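Local coordinates for ketosynthase (Streptomyces sp. MSC090213JE08, PDB 6KXD), which pairs with a chain length factor to elongate acyl chains on an acyl carrier protein in the highly reducing type II polyketide synthase for ishigamide, at the interface of chains A and B. Coordinates in Å, arbitrary orientation; residue numbers count along the deposited sequence, not the author numbering. Chains: chain A, Ketosynthase; chain B, Ketosynthase.

The interface of chains A and B. Residues chain A 264, 266, 396, 398; chain B 162, 167, 169, 171.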
ATOM      1  N   CYS A 264       9.855   0.327 -11.401  1.00 37.51           N
ATOM      2  CA  CYS A 264      10.243   1.360 -10.614  1.00 38.40           C
ATOM      3  C   CYS A 264      11.263   2.187 -11.386  1.00 37.16           C
ATOM      4  O   CYS A 264      12.242   1.658 -11.960  1.00 36.46           O
ATOM      5  CB  CYS A 264      10.816   0.875  -9.290  1.00 39.51           C
ATOM      6  SG  CYS A 264      11.256   2.260  -8.237  1.00 40.61           S
ATOM      7  N   ALA A 266      13.453   4.341 -10.163  1.00 39.77           N
ATOM      8  CA  ALA A 266      14.659   4.385  -9.402  1.00 40.17           C
ATOM      9  C   ALA A 266      15.437   5.615  -9.848  1.00 41.66           C
ATOM     10  O   ALA A 266      16.644   5.588 -10.092  1.00 43.21           O
ATOM     11  CB  ALA A 266      15.463   3.105  -9.590  1.00 41.52           C
ATOM     12  N   ALA A 396       7.573   8.366  -6.028  1.00 39.13           N
ATOM     13  CA  ALA A 396       8.586   7.280  -5.761  1.00 41.11           C
ATOM     14  C   ALA A 396       8.845   6.369  -6.985  1.00 41.34           C
ATOM     15  O   ALA A 396       9.277   5.205  -6.856  1.00 39.72           O
ATOM     16  CB  ALA A 396       8.134   6.474  -4.562  1.00 43.42           C
ATOM     17  N   ASN A 398       6.873   4.788  -8.959  1.00 36.36           N
ATOM     18  CA  ASN A 398       6.138   3.593  -8.939  1.00 36.80           C
ATOM     19  C   ASN A 398       5.232   3.588 -10.162  1.00 44.44           C
ATOM     20  O   ASN A 398       4.377   4.473 -10.279  1.00 43.20           O
ATOM     21  CB  ASN A 398       5.266   3.518  -7.697  1.00 39.09           C
ATOM     22  CG  ASN A 398       6.010   3.148  -6.426  1.00 41.97           C
ATOM     23  OD1 ASN A 398       5.351   2.855  -5.448  1.00 38.50           O
ATOM     24  ND2 ASN A 398       7.337   3.104  -6.418  1.00 38.34           N
TER
ATOM     25  N   ALA B 162      14.841   2.223  -3.703  1.00 34.42           N
ATOM     26  CA  ALA B 162      15.062   1.887  -5.121  1.00 34.06           C
ATOM     27  C   ALA B 162      15.994   2.889  -5.783  1.00 36.81           C
ATOM     28  O   ALA B 162      16.862   2.462  -6.570  1.00 38.68           O
ATOM     29  CB  ALA B 162      13.758   1.801  -5.837  1.00 35.26           C
ATOM     30  N   LEU B 167      17.076   0.047  -7.926  1.00 39.33           N
ATOM     31  CA  LEU B 167      16.193  -1.066  -8.039  1.00 37.79           C
ATOM     32  C   LEU B 167      15.003  -0.700  -8.927  1.00 40.64           C
ATOM     33  O   LEU B 167      13.952  -0.214  -8.473  1.00 41.09           O
ATOM     34  CB  LEU B 167      15.763  -1.507  -6.635  1.00 33.31           C
ATOM     35  CG  LEU B 167      16.905  -1.811  -5.668  1.00 39.15           C
ATOM     36  CD1 LEU B 167      16.387  -2.081  -4.273  1.00 38.23           C
ATOM     37  CD2 LEU B 167      17.731  -3.011  -6.115  1.00 39.17           C
ATOM     38  N   GLY B 169      13.021  -2.812 -10.345  1.00 39.86           N
ATOM     39  CA  GLY B 169      12.012  -3.817 -10.308  1.00 37.71           C
ATOM     40  C   GLY B 169      10.786  -3.388  -9.499  1.00 38.17           C
ATOM     41  O   GLY B 169      10.675  -2.245  -9.099  1.00 39.30           O
ATOM     42  N   ASN B 171       8.121  -2.181  -6.979  1.00 37.23           N
ATOM     43  CA  ASN B 171       8.342  -1.336  -5.844  1.00 35.61           C
ATOM     44  C   ASN B 171       6.988  -1.045  -5.217  1.00 39.36           C
ATOM     45  O   ASN B 171       6.211  -0.337  -5.821  1.00 34.82           O
ATOM     46  CB  ASN B 171       9.027  -0.046  -6.239  1.00 36.75           C
ATOM     47  CG  ASN B 171       9.605   0.663  -5.045  1.00 39.96           C
ATOM     48  OD1 ASN B 171       8.941   1.504  -4.450  1.00 37.62           O
ATOM     49  ND2 ASN B 171      10.859   0.359  -4.734  1.00 35.44           N
TER
HETATM   50  O   HOH W   1       6.308   1.594  -3.140  1.00 38.76           O
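The side chains of A:Asn398 and B:Asn171 cross at about a right angle, their amide planes 58° apart. Over one face of the A:Asn398 amide lies the backbone O of B:Asn171, 3.5 Å from CG. The CB of A:Ala396 covers the other face. At the nitrogen edge, ND2 gives a hydrogen bond of 3.0 Å to the amide oxygen OD1 of B:Asn171. This donor comes from above the carbonyl plane, not along a lone pair. A water molecule joins OD1 of A:Asn398, at 2.8 Å, to OD1 of B:Asn171, at 2.9 Å. Water and ND2 reach the B:Asn171 oxygen from opposite sides of its amide plane. On the ND2 side, SG of A:Cys264 sits over the amide face, 3.9 Å from CG. The thiol gets there with SG anti to the backbone N (chi1 -178°). SG also packs on the CB methyl of B:Ala162 at 3.5 Å. A leucine in place of A:Asn398 would probably leave the B:Asn171 oxygen without its amide donor and break the water bridge, freeing that amide to turn. The methyl of A:Ala266 rests against the backbone O of B:Ala162, 3.4 Å away. In this ketosynthase/chain length factor heterodimer of the thiolase fold, the end of strand 255-264 and the start of strand 398-405 of chain A face helix 156-165 and the start of strand 171-174 of chain B.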